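Side-chain contacts in peptide ABC transporter, peptide-binding protein (Thermus thermophilus, PDB 2D5W), which binds oligopeptides, captured here with a pentapeptide, and probably hands them to a membrane ABC transporter for uptake: residues Q329-A334 / F405-V410; G339-F344 / Q349-T354; F372-A377 / L429-I434; A379-M384 / G392-T397. All blocks are in the same frame, centred on the assembly; numbering follows the deposited sequence.

Interaction 1: Q329-A334 / F405-V410; sequences QAILHA and FEIEYV
The carbonyl O of Ile331 accepts the backbone N-H of Ala334, with an N to O separation of 2.9 Å, while the side chain of the same isoleucine reaches toward Phe405 and Ile407. Between the two segments the contact is wholly apolar, and Ile331 alone of the helical residues in them makes it. The CA atoms of Ile331 and Ile407 lie 10.8 Å apart, a gap bridged from both sides by extended isoleucines. In Ile407 the branch bearing CD1 stands anti to the backbone N (chi1 -172°) and continues straight, which carries it outward from the strand. The two methyls therefore meet end to end, Ile331 CD1 lying 4.4 Å from Ile407 CD1. The same methyl of Ile331 comes within 4.4 Å of Phe405 CZ, at the far corner of the ring, approaching it obliquely. These are loose van der Waals distances, and Ile434 adds to the cluster by touching all three residues. Trp386 also meets the Phe405 ring. Alternation along strand 406-410 sorts the chemistry: Ile407 faces the helix, whereas Glu408 turns elsewhere and is bound by Asn439 and the backbone N of Thr461. Such layering of helix 325-333 over a mixed sheet is characteristic of the alpha/beta architecture of the periplasmic-binding-protein fold.

Interaction 2: G339-F344 / Q349-T354; sequences GLVKAF and QPVAHT
This is a short-range apolar contact in which helix 337-345 is met by the chain that leaves it, segment 349-354, largely extended at its start, after the chain turns back. Val341 is the one helical residue that carries it, set against the backbone of Gln349 and the side chain of Val351. Its CB lies only 3.3 Å from Gln349 O, and its CG1 is nearly as close to that oxygen. Gln349 O is buried here and has no polar partner in the model, so the valine's hydrocarbon surface presses on a carbonyl that receives no hydrogen bond. The other branch makes the methyl contact: Val341 CG2 sits 3.8 Å from Val351 CG2, the two side chains crossing at about a right angle. In Val351 the touching methyl, CG2, is anti to the carbonyl carbon, while CG1 is anti to the backbone N (chi1 173°) and makes no close contact with the helix segment. With an alanine in place of Val341 both methyls would go, which would probably open a gap beside Val351 CG2 and leave that methyl without its mate. The Gln349 side chain makes its polar bond outside the contact, OE1 accepting from Ala551 N. Backbone hydrogen bonds between Pro350 and Phe549 and between Ala352 and Leu547 lay the segment antiparallel along strand 544-557. The whole is a helix, a reversal and an extended return, packed onto the sheet of an alpha/beta solute-binding lobe.

Interaction 3: F372-A377 / L429-I434; sequences FDLKKA and LKKIGI
Leu374 and Ile432 cross obliquely, the leucine reaching over from the first turn of helix 374-383 and the isoleucine standing just beyond helix 416-431. Their meeting point is Ile432 CG2, which lies 3.8 Å from Leu374 CB and is almost as close to Leu374 CD2. The other methyl of the leucine turns to the neighbouring lysine: Leu374 CD1 rests 4.0 Å from Lys431 CD, against the aliphatic part of a chain that passes it at a slant and runs extended to its amine. This part of the contact is the more exposed one. The principle exemplified is the pairing of one helix start with one helix finish, each bearing its textbook cap. At the start, Asp373 is the N-cap: its OD1 accepts Lys376 N at 3.1 Å, the donor standing above the carboxylate plane, and takes a weak bond from Lys375 N. At the finish, a Schellman motif turns on Gly433, whose positive phi would jam a CB against the preceding carbonyl. Its two bonds run from Ile434 N to Leu429 O, at 2.9 Å, and from Gly433 N to Lys430 O. Leu429 O takes an additional bond from Ile432 N, the two donors arriving from opposite faces of the carbonyl plane. Ala334 touches Leu374 and Ile432 as well, so the chain following helix 325-333 joins the same cluster. Ile432 divides its branches between two partners. Its CG1 occupies the crowded position between backbone N and carbonyl carbon (chi1 59°), which swings CD1 to Ala377, where it meets Ala377 CB at 3.7 Å.

Interaction 4: A379-M384 / G392-T397; sequences ALLAEM and GILQRT
The side chain of Arg396 leaves the strand with CG between the backbone N and the carbonyl carbon (chi1 75°) and then runs extended to NE, a course that brings its guanidinium to Met384 O. The strand, 394-398, is the middle of a small antiparallel meander with strands 387-388 and 401-410, and helix 374-383 packs against it. Arg396 NH2 donates to Met384 O at 3.0 Å, with an N-H...O angle of 150°. The oxygen sits at the guanidinium edge, close to its plane, and the donor in turn lies in the carbonyl plane. A second nitrogen, NH1, binds Asp319 O, so the group ties two backbone carbonyls at once, while Trp386 touches the side chain. Were a leucine to replace Arg396, Met384 O would probably lose this donor and Asp319 O its mate, and the link from the end of the helix, just past its last residue, to the strand would be weakened. Nearer the start of both segments the contact is apolar: Leu381 and Leu394 cross at about a right angle, near Trp386 and Phe405. Their closest approach is methyl to methyl, Leu381 CD1 lying 3.7 Å from Leu394 CD1.

Interactions 1, 3 and 4 form one cluster, while interaction 2 stands apart, about 17 Å from interaction 1 between centres. Interactions 3 and 4 share helix 374-383, using its first and later turns; interactions 1 and 4 reach neighbouring strands of one sheet, where Phe405 N meets Leu394 O. Gly433 O and Leu394 N similarly join interactions 3 and 4, and His333 O with Asp373 N joins 1 and 3. Chemistry follows depth. Interactions 1 and 2 are buried and apolar across their segments, the latter pressing on a backbone carbonyl; 3 and 4 are partly buried, admitting a lysine's aliphatic chain and an arginine hydrogen bond respectively.

Interaction 1: Q329-A334 / F405-V410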
loop_
_atom_site.group_PDB
_atom_site.type_symbol
_atom_site.label_atom_id
_atom_site.label_comp_id
_atom_site.label_asym_id
_atom_site.label_seq_id
_atom_site.Cartn_x
_atom_site.Cartn_y
_atom_site.Cartn_z
ATOM N N GLN A 329 10.645 11.570 -20.199
ATOM C CA GLN A 329 11.725 12.451 -19.770
ATOM C C GLN A 329 11.310 13.906 -20.011
ATOM O O GLN A 329 11.568 14.780 -19.182
ATOM C CB GLN A 329 13.003 12.144 -20.551
ATOM C CG GLN A 329 13.520 10.729 -20.358
ATOM C CD GLN A 329 14.722 10.429 -21.228
ATOM O OE1 GLN A 329 14.836 10.946 -22.336
ATOM N NE2 GLN A 329 15.615 9.581 -20.737
ATOM N N ALA A 330 10.657 14.162 -21.145
ATOM C CA ALA A 330 10.210 15.512 -21.475
ATOM C C ALA A 330 9.226 16.014 -20.427
ATOM O O ALA A 330 9.344 17.139 -19.939
ATOM C CB ALA A 330 9.554 15.524 -22.855
ATOM N N ILE A 331 8.249 15.183 -20.085
ATOM C CA ILE A 331 7.266 15.580 -19.090
ATOM C C ILE A 331 7.937 15.890 -17.756
ATOM O O ILE A 331 7.629 16.903 -17.128
ATOM C CB ILE A 331 6.188 14.486 -18.891
ATOM C CG1 ILE A 331 5.345 14.351 -20.166
ATOM C CG2 ILE A 331 5.290 14.840 -17.702
ATOM C CD1 ILE A 331 4.371 13.182 -20.145
ATOM N N LEU A 332 8.868 15.040 -17.327
ATOM C CA LEU A 332 9.526 15.277 -16.046
ATOM C C LEU A 332 10.315 16.586 -16.039
ATOM O O LEU A 332 10.338 17.294 -15.029
ATOM C CB LEU A 332 10.432 14.096 -15.670
ATOM C CG LEU A 332 10.932 14.097 -14.216
ATOM C CD1 LEU A 332 9.751 14.226 -13.256
ATOM C CD2 LEU A 332 11.716 12.823 -13.933
ATOM N N HIS A 333 10.964 16.909 -17.158
ATOM C CA HIS A 333 11.720 18.160 -17.256
ATOM C C HIS A 333 10.776 19.360 -17.158
ATOM O O HIS A 333 11.206 20.473 -16.843
ATOM C CB HIS A 333 12.482 18.249 -18.587
ATOM C CG HIS A 333 13.810 17.555 -18.586
ATOM N ND1 HIS A 333 14.796 17.828 -17.663
ATOM C CD2 HIS A 333 14.334 16.638 -19.434
ATOM C CE1 HIS A 333 15.872 17.112 -17.944
ATOM N NE2 HIS A 333 15.617 16.383 -19.016
ATOM N N ALA A 334 9.494 19.135 -17.437
ATOM C CA ALA A 334 8.499 20.202 -17.379
ATOM C C ALA A 334 7.808 20.302 -16.021
ATOM O O ALA A 334 6.984 21.188 -15.810
ATOM C CB ALA A 334 7.465 20.009 -18.479
ATOM N N PHE A 405 -1.745 16.782 -27.894
ATOM C CA PHE A 405 -1.158 16.378 -26.630
ATOM C C PHE A 405 -1.957 16.877 -25.431
ATOM O O PHE A 405 -1.561 17.816 -24.736
ATOM C CB PHE A 405 0.301 16.837 -26.534
ATOM C CG PHE A 405 1.162 15.939 -25.679
ATOM C CD1 PHE A 405 2.386 15.476 -26.152
ATOM C CD2 PHE A 405 0.745 15.545 -24.409
ATOM C CE1 PHE A 405 3.181 14.630 -25.377
ATOM C CE2 PHE A 405 1.534 14.699 -23.626
ATOM C CZ PHE A 405 2.754 14.243 -24.112
ATOM N N GLU A 406 -3.111 16.250 -25.233
ATOM C CA GLU A 406 -3.972 16.522 -24.090
ATOM C C GLU A 406 -3.898 15.192 -23.357
ATOM O O GLU A 406 -4.325 14.161 -23.882
ATOM C CB GLU A 406 -5.409 16.803 -24.516
ATOM C CG GLU A 406 -6.349 17.015 -23.339
ATOM C CD GLU A 406 -7.787 17.221 -23.764
ATOM O OE1 GLU A 406 -8.057 18.195 -24.497
ATOM O OE2 GLU A 406 -8.645 16.408 -23.364
ATOM N N ILE A 407 -3.340 15.215 -22.154
ATOM C CA ILE A 407 -3.156 13.996 -21.386
ATOM C C ILE A 407 -4.020 13.959 -20.132
ATOM O O ILE A 407 -4.169 14.963 -19.435
ATOM C CB ILE A 407 -1.652 13.850 -21.022
ATOM C CG1 ILE A 407 -1.378 12.489 -20.386
ATOM C CG2 ILE A 407 -1.220 14.990 -20.103
ATOM C CD1 ILE A 407 0.098 12.188 -20.227
ATOM N N GLU A 408 -4.603 12.797 -19.858
ATOM C CA GLU A 408 -5.437 12.628 -18.678
ATOM C C GLU A 408 -4.538 12.676 -17.445
ATOM O O GLU A 408 -3.426 12.152 -17.465
ATOM C CB GLU A 408 -6.171 11.284 -18.732
ATOM C CG GLU A 408 -7.140 11.076 -17.573
ATOM C CD GLU A 408 -7.800 9.708 -17.578
ATOM O OE1 GLU A 408 -9.045 9.651 -17.649
ATOM O OE2 GLU A 408 -7.082 8.690 -17.500
ATOM N N TYR A 409 -5.016 13.313 -16.381
ATOM C CA TYR A 409 -4.251 13.424 -15.137
ATOM C C TYR A 409 -5.218 13.101 -14.004
ATOM O O TYR A 409 -6.082 13.907 -13.642
ATOM C CB TYR A 409 -3.688 14.844 -15.011
ATOM C CG TYR A 409 -2.617 15.080 -13.959
ATOM C CD1 TYR A 409 -1.850 16.243 -14.003
ATOM C CD2 TYR A 409 -2.398 14.190 -12.904
ATOM C CE1 TYR A 409 -0.897 16.524 -13.034
ATOM C CE2 TYR A 409 -1.438 14.467 -11.916
ATOM C CZ TYR A 409 -0.694 15.640 -11.993
ATOM O OH TYR A 409 0.250 15.959 -11.040
ATOM N N VAL A 410 -5.065 11.895 -13.471
ATOM C CA VAL A 410 -5.911 11.383 -12.406
ATOM C C VAL A 410 -5.248 11.411 -11.041
ATOM O O VAL A 410 -4.066 11.119 -10.912
ATOM C CB VAL A 410 -6.282 9.898 -12.671
ATOM C CG1 VAL A 410 -7.125 9.350 -11.529
ATOM C CG2 VAL A 410 -7.002 9.766 -13.995
#

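Interaction 2: G339-F344 / Q349-T354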
loop_
_atom_site.group_PDB
_atom_site.type_symbol
_atom_site.label_atom_id
_atom_site.label_comp_id
_atom_site.label_asym_id
_atom_site.label_seq_id
_atom_site.Cartn_x
_atom_site.Cartn_y
_atom_site.Cartn_z
ATOM N N GLY A 339 10.766 23.391 -7.258
ATOM C CA GLY A 339 10.014 24.589 -6.932
ATOM C C GLY A 339 8.799 24.235 -6.094
ATOM O O GLY A 339 8.441 24.951 -5.159
ATOM N N LEU A 340 8.167 23.116 -6.430
ATOM C CA LEU A 340 6.988 22.646 -5.717
ATOM C C LEU A 340 7.292 22.289 -4.265
ATOM O O LEU A 340 6.623 22.769 -3.352
ATOM C CB LEU A 340 6.401 21.426 -6.433
ATOM C CG LEU A 340 5.080 20.817 -5.955
ATOM C CD1 LEU A 340 5.230 20.133 -4.604
ATOM C CD2 LEU A 340 4.043 21.902 -5.929
ATOM N N VAL A 341 8.300 21.452 -4.032
ATOM C CA VAL A 341 8.584 21.067 -2.653
ATOM C C VAL A 341 9.067 22.241 -1.811
ATOM O O VAL A 341 8.807 22.292 -0.610
ATOM C CB VAL A 341 9.596 19.882 -2.554
ATOM C CG1 VAL A 341 9.057 18.677 -3.318
ATOM C CG2 VAL A 341 10.962 20.291 -3.061
ATOM N N LYS A 342 9.754 23.194 -2.435
ATOM C CA LYS A 342 10.223 24.368 -1.709
ATOM C C LYS A 342 9.024 25.211 -1.273
ATOM O O LYS A 342 8.876 25.543 -0.097
ATOM C CB LYS A 342 11.142 25.214 -2.595
ATOM C CG LYS A 342 11.580 26.520 -1.944
ATOM C CD LYS A 342 12.475 27.332 -2.866
ATOM C CE LYS A 342 12.829 28.678 -2.248
ATOM N NZ LYS A 342 11.620 29.515 -2.007
ATOM N N ALA A 343 8.159 25.542 -2.224
ATOM C CA ALA A 343 6.990 26.364 -1.933
ATOM C C ALA A 343 5.956 25.678 -1.043
ATOM O O ALA A 343 5.418 26.290 -0.124
ATOM C CB ALA A 343 6.332 26.801 -3.237
ATOM N N PHE A 344 5.690 24.406 -1.316
ATOM C CA PHE A 344 4.686 23.648 -0.576
ATOM C C PHE A 344 5.122 23.094 0.775
ATOM O O PHE A 344 4.332 23.076 1.722
ATOM C CB PHE A 344 4.204 22.458 -1.418
ATOM C CG PHE A 344 3.263 22.816 -2.542
ATOM C CD1 PHE A 344 3.338 24.043 -3.195
ATOM C CD2 PHE A 344 2.325 21.883 -2.981
ATOM C CE1 PHE A 344 2.489 24.332 -4.270
ATOM C CE2 PHE A 344 1.477 22.163 -4.052
ATOM C CZ PHE A 344 1.559 23.391 -4.697
ATOM N N GLN A 349 10.095 17.727 2.425
ATOM C CA GLN A 349 9.754 16.459 1.774
ATOM C C GLN A 349 10.526 16.665 0.478
ATOM O O GLN A 349 10.113 17.433 -0.391
ATOM C CB GLN A 349 8.247 16.323 1.543
ATOM C CG GLN A 349 7.509 15.967 2.831
ATOM C CD GLN A 349 6.064 15.550 2.626
ATOM O OE1 GLN A 349 5.578 14.626 3.281
ATOM N NE2 GLN A 349 5.363 16.240 1.731
ATOM N N PRO A 350 11.680 15.994 0.345
ATOM C CA PRO A 350 12.551 16.105 -0.826
ATOM C C PRO A 350 12.110 15.480 -2.129
ATOM O O PRO A 350 11.416 14.466 -2.148
ATOM C CB PRO A 350 13.850 15.490 -0.331
ATOM C CG PRO A 350 13.341 14.344 0.492
ATOM C CD PRO A 350 12.202 14.976 1.280
ATOM N N VAL A 351 12.546 16.093 -3.222
ATOM C CA VAL A 351 12.261 15.582 -4.547
ATOM C C VAL A 351 12.868 14.182 -4.615
ATOM O O VAL A 351 13.976 13.950 -4.116
ATOM C CB VAL A 351 12.905 16.473 -5.630
ATOM C CG1 VAL A 351 12.744 15.831 -6.999
ATOM C CG2 VAL A 351 12.264 17.853 -5.614
ATOM N N ALA A 352 12.125 13.259 -5.216
ATOM C CA ALA A 352 12.555 11.876 -5.374
ATOM C C ALA A 352 13.007 11.648 -6.812
ATOM O O ALA A 352 12.421 12.204 -7.746
ATOM C CB ALA A 352 11.407 10.939 -5.038
ATOM N N HIS A 353 14.035 10.818 -6.980
ATOM C CA HIS A 353 14.581 10.506 -8.301
ATOM C C HIS A 353 14.549 9.005 -8.570
ATOM O O HIS A 353 14.903 8.549 -9.659
ATOM C CB HIS A 353 16.019 11.013 -8.392
ATOM C CG HIS A 353 16.156 12.471 -8.095
ATOM N ND1 HIS A 353 15.705 13.450 -8.955
ATOM C CD2 HIS A 353 16.650 13.117 -7.014
ATOM C CE1 HIS A 353 15.916 14.637 -8.414
ATOM N NE2 HIS A 353 16.488 14.463 -7.236
ATOM N N THR A 354 14.128 8.252 -7.557
ATOM C CA THR A 354 14.022 6.798 -7.627
ATOM C C THR A 354 12.759 6.397 -6.856
ATOM O O THR A 354 12.114 7.258 -6.258
ATOM C CB THR A 354 15.286 6.138 -7.029
ATOM O OG1 THR A 354 15.167 4.716 -7.108
ATOM C CG2 THR A 354 15.489 6.559 -5.584
#

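Interaction 3: F372-A377 / L429-I434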
loop_
_atom_site.group_PDB
_atom_site.type_symbol
_atom_site.label_atom_id
_atom_site.label_comp_id
_atom_site.label_asym_id
_atom_site.label_seq_id
_atom_site.Cartn_x
_atom_site.Cartn_y
_atom_site.Cartn_z
ATOM N N PHE A 372 14.277 20.817 -13.693
ATOM C CA PHE A 372 13.218 21.568 -14.347
ATOM C C PHE A 372 13.849 22.390 -15.467
ATOM O O PHE A 372 14.680 23.260 -15.212
ATOM C CB PHE A 372 12.535 22.491 -13.339
ATOM C CG PHE A 372 11.464 23.355 -13.939
ATOM C CD1 PHE A 372 10.388 22.786 -14.609
ATOM C CD2 PHE A 372 11.532 24.739 -13.835
ATOM C CE1 PHE A 372 9.393 23.583 -15.169
ATOM C CE2 PHE A 372 10.542 25.546 -14.391
ATOM C CZ PHE A 372 9.471 24.967 -15.060
ATOM N N ASP A 373 13.465 22.097 -16.705
ATOM C CA ASP A 373 13.997 22.808 -17.867
ATOM C C ASP A 373 13.031 22.649 -19.033
ATOM O O ASP A 373 13.032 21.626 -19.722
ATOM C CB ASP A 373 15.359 22.236 -18.261
ATOM C CG ASP A 373 16.059 23.069 -19.320
ATOM O OD1 ASP A 373 15.371 23.641 -20.190
ATOM O OD2 ASP A 373 17.304 23.142 -19.288
ATOM N N LEU A 374 12.211 23.668 -19.258
ATOM C CA LEU A 374 11.235 23.620 -20.334
ATOM C C LEU A 374 11.880 23.531 -21.713
ATOM O O LEU A 374 11.300 22.962 -22.634
ATOM C CB LEU A 374 10.308 24.835 -20.257
ATOM C CG LEU A 374 9.449 24.912 -18.990
ATOM C CD1 LEU A 374 8.571 26.151 -19.043
ATOM C CD2 LEU A 374 8.592 23.661 -18.864
ATOM N N LYS A 375 13.078 24.087 -21.859
ATOM C CA LYS A 375 13.766 24.034 -23.143
ATOM C C LYS A 375 14.095 22.592 -23.511
ATOM O O LYS A 375 13.916 22.179 -24.658
ATOM C CB LYS A 375 15.052 24.864 -23.100
ATOM C CG LYS A 375 14.819 26.360 -22.983
ATOM C CD LYS A 375 16.132 27.130 -22.965
ATOM C CE LYS A 375 16.931 26.908 -24.242
ATOM N NZ LYS A 375 16.187 27.356 -25.452
ATOM N N LYS A 376 14.577 21.826 -22.537
ATOM C CA LYS A 376 14.910 20.428 -22.785
ATOM C C LYS A 376 13.651 19.639 -23.126
ATOM O O LYS A 376 13.665 18.783 -24.008
ATOM C CB LYS A 376 15.602 19.806 -21.568
ATOM C CG LYS A 376 17.050 20.231 -21.400
ATOM C CD LYS A 376 17.741 19.425 -20.309
ATOM C CE LYS A 376 19.217 19.775 -20.219
ATOM N NZ LYS A 376 19.915 18.963 -19.187
ATOM N N ALA A 377 12.559 19.933 -22.427
ATOM C CA ALA A 377 11.296 19.248 -22.680
ATOM C C ALA A 377 10.835 19.525 -24.109
ATOM O O ALA A 377 10.443 18.612 -24.832
ATOM C CB ALA A 377 10.234 19.712 -21.684
ATOM N N LEU A 429 3.292 22.897 -17.947
ATOM C CA LEU A 429 3.083 21.983 -19.061
ATOM C C LEU A 429 2.439 22.724 -20.231
ATOM O O LEU A 429 2.784 22.490 -21.394
ATOM C CB LEU A 429 2.204 20.807 -18.620
ATOM C CG LEU A 429 2.903 19.784 -17.717
ATOM C CD1 LEU A 429 1.875 18.902 -17.033
ATOM C CD2 LEU A 429 3.860 18.941 -18.550
ATOM N N LYS A 430 1.522 23.634 -19.927
ATOM C CA LYS A 430 0.850 24.394 -20.971
ATOM C C LYS A 430 1.836 25.253 -21.763
ATOM O O LYS A 430 1.677 25.430 -22.970
ATOM C CB LYS A 430 -0.243 25.278 -20.363
ATOM C CG LYS A 430 -1.028 26.077 -21.394
ATOM C CD LYS A 430 -2.133 26.904 -20.753
ATOM C CE LYS A 430 -3.199 26.026 -20.118
ATOM N NZ LYS A 430 -4.306 26.840 -19.543
ATOM N N LYS A 431 2.858 25.778 -21.092
ATOM C CA LYS A 431 3.852 26.615 -21.759
ATOM C C LYS A 431 4.550 25.884 -22.899
ATOM O O LYS A 431 4.944 26.509 -23.886
ATOM C CB LYS A 431 4.896 27.116 -20.756
ATOM C CG LYS A 431 4.324 28.037 -19.690
ATOM C CD LYS A 431 5.409 28.568 -18.769
ATOM C CE LYS A 431 4.819 29.458 -17.687
ATOM N NZ LYS A 431 5.872 30.029 -16.803
ATOM N N ILE A 432 4.715 24.569 -22.769
ATOM C CA ILE A 432 5.364 23.798 -23.825
ATOM C C ILE A 432 4.370 23.047 -24.709
ATOM O O ILE A 432 4.762 22.218 -25.528
ATOM C CB ILE A 432 6.401 22.799 -23.263
ATOM C CG1 ILE A 432 5.733 21.828 -22.287
ATOM C CG2 ILE A 432 7.536 23.563 -22.603
ATOM C CD1 ILE A 432 6.642 20.711 -21.821
ATOM N N GLY A 433 3.083 23.324 -24.530
ATOM C CA GLY A 433 2.087 22.693 -25.374
ATOM C C GLY A 433 1.432 21.411 -24.909
ATOM O O GLY A 433 0.830 20.705 -25.717
ATOM N N ILE A 434 1.554 21.084 -23.628
ATOM C CA ILE A 434 0.899 19.888 -23.120
ATOM C C ILE A 434 -0.299 20.334 -22.293
ATOM O O ILE A 434 -0.155 21.079 -21.325
ATOM C CB ILE A 434 1.849 19.024 -22.255
ATOM C CG1 ILE A 434 2.922 18.385 -23.145
ATOM C CG2 ILE A 434 1.050 17.942 -21.520
ATOM C CD1 ILE A 434 3.923 17.518 -22.396
#

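Interaction 4: A379-M384 / G392-T397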
loop_
_atom_site.group_PDB
_atom_site.type_symbol
_atom_site.label_atom_id
_atom_site.label_comp_id
_atom_site.label_asym_id
_atom_site.label_seq_id
_atom_site.Cartn_x
_atom_site.Cartn_y
_atom_site.Cartn_z
ATOM N N ALA A 379 12.604 20.406 -26.735
ATOM C CA ALA A 379 13.484 19.762 -27.705
ATOM C C ALA A 379 13.149 18.280 -27.875
ATOM O O ALA A 379 13.107 17.769 -28.993
ATOM C CB ALA A 379 14.937 19.923 -27.279
ATOM N N LEU A 380 12.913 17.591 -26.760
ATOM C CA LEU A 380 12.578 16.171 -26.802
ATOM C C LEU A 380 11.276 15.930 -27.554
ATOM O O LEU A 380 11.186 15.028 -28.384
ATOM C CB LEU A 380 12.459 15.616 -25.380
ATOM C CG LEU A 380 13.784 15.365 -24.660
ATOM C CD1 LEU A 380 13.551 15.237 -23.163
ATOM C CD2 LEU A 380 14.435 14.109 -25.221
ATOM N N LEU A 381 10.267 16.745 -27.265
ATOM C CA LEU A 381 8.978 16.594 -27.922
ATOM C C LEU A 381 9.050 16.938 -29.407
ATOM O O LEU A 381 8.393 16.303 -30.229
ATOM C CB LEU A 381 7.932 17.458 -27.212
ATOM C CG LEU A 381 7.646 17.004 -25.774
ATOM C CD1 LEU A 381 6.865 18.077 -25.044
ATOM C CD2 LEU A 381 6.884 15.685 -25.788
ATOM N N ALA A 382 9.858 17.936 -29.753
ATOM C CA ALA A 382 10.006 18.333 -31.149
ATOM C C ALA A 382 10.632 17.197 -31.950
ATOM O O ALA A 382 10.268 16.959 -33.102
ATOM C CB ALA A 382 10.868 19.580 -31.251
ATOM N N GLU A 383 11.574 16.493 -31.331
ATOM C CA GLU A 383 12.255 15.384 -31.985
ATOM C C GLU A 383 11.275 14.279 -32.368
ATOM O O GLU A 383 11.545 13.487 -33.271
ATOM C CB GLU A 383 13.338 14.820 -31.062
ATOM C CG GLU A 383 14.185 13.719 -31.682
ATOM C CD GLU A 383 15.272 13.226 -30.743
ATOM O OE1 GLU A 383 16.035 12.319 -31.139
ATOM O OE2 GLU A 383 15.363 13.744 -29.611
ATOM N N MET A 384 10.135 14.229 -31.687
ATOM C CA MET A 384 9.139 13.207 -31.973
ATOM C C MET A 384 7.989 13.678 -32.861
ATOM O O MET A 384 6.933 13.046 -32.913
ATOM C CB MET A 384 8.610 12.614 -30.666
ATOM C CG MET A 384 9.675 11.815 -29.921
ATOM S SD MET A 384 9.108 11.059 -28.391
ATOM C CE MET A 384 8.996 12.512 -27.333
ATOM N N GLY A 392 -2.099 26.584 -28.966
ATOM C CA GLY A 392 -0.877 26.467 -28.189
ATOM C C GLY A 392 -0.553 25.062 -27.716
ATOM O O GLY A 392 0.438 24.862 -27.018
ATOM N N ILE A 393 -1.375 24.090 -28.102
ATOM C CA ILE A 393 -1.173 22.704 -27.687
ATOM C C ILE A 393 -0.562 21.873 -28.814
ATOM O O ILE A 393 -0.983 21.962 -29.970
ATOM C CB ILE A 393 -2.517 22.085 -27.227
ATOM C CG1 ILE A 393 -3.074 22.894 -26.048
ATOM C CG2 ILE A 393 -2.332 20.620 -26.849
ATOM C CD1 ILE A 393 -2.111 23.067 -24.881
ATOM N N LEU A 394 0.437 21.067 -28.471
ATOM C CA LEU A 394 1.128 20.241 -29.454
ATOM C C LEU A 394 0.230 19.285 -30.226
ATOM O O LEU A 394 -0.722 18.724 -29.682
ATOM C CB LEU A 394 2.240 19.442 -28.772
ATOM C CG LEU A 394 3.349 20.259 -28.109
ATOM C CD1 LEU A 394 4.220 19.335 -27.274
ATOM C CD2 LEU A 394 4.174 20.978 -29.164
ATOM N N GLN A 395 0.563 19.107 -31.502
ATOM C CA GLN A 395 -0.161 18.215 -32.400
ATOM C C GLN A 395 0.843 17.451 -33.256
ATOM O O GLN A 395 1.969 17.903 -33.464
ATOM C CB GLN A 395 -1.064 19.005 -33.359
ATOM C CG GLN A 395 -2.139 19.856 -32.716
ATOM C CD GLN A 395 -2.967 20.615 -33.749
ATOM O OE1 GLN A 395 -3.925 21.306 -33.405
ATOM N NE2 GLN A 395 -2.597 20.489 -35.019
ATOM N N ARG A 396 0.419 16.292 -33.746
ATOM C CA ARG A 396 1.235 15.480 -34.640
ATOM C C ARG A 396 0.325 14.438 -35.277
ATOM O O ARG A 396 -0.815 14.256 -34.850
ATOM C CB ARG A 396 2.396 14.804 -33.899
ATOM C CG ARG A 396 2.030 13.622 -33.022
ATOM C CD ARG A 396 3.291 12.951 -32.501
ATOM N NE ARG A 396 2.996 11.779 -31.682
ATOM C CZ ARG A 396 3.906 10.902 -31.272
ATOM N NH1 ARG A 396 3.541 9.866 -30.529
ATOM N NH2 ARG A 396 5.182 11.054 -31.604
ATOM N N THR A 397 0.814 13.773 -36.316
ATOM C CA THR A 397 0.019 12.760 -36.992
ATOM C C THR A 397 0.508 11.365 -36.625
ATOM O O THR A 397 1.706 11.100 -36.636
ATOM C CB THR A 397 0.086 12.937 -38.523
ATOM O OG1 THR A 397 -0.344 14.260 -38.868
ATOM C CG2 THR A 397 -0.813 11.925 -39.219
#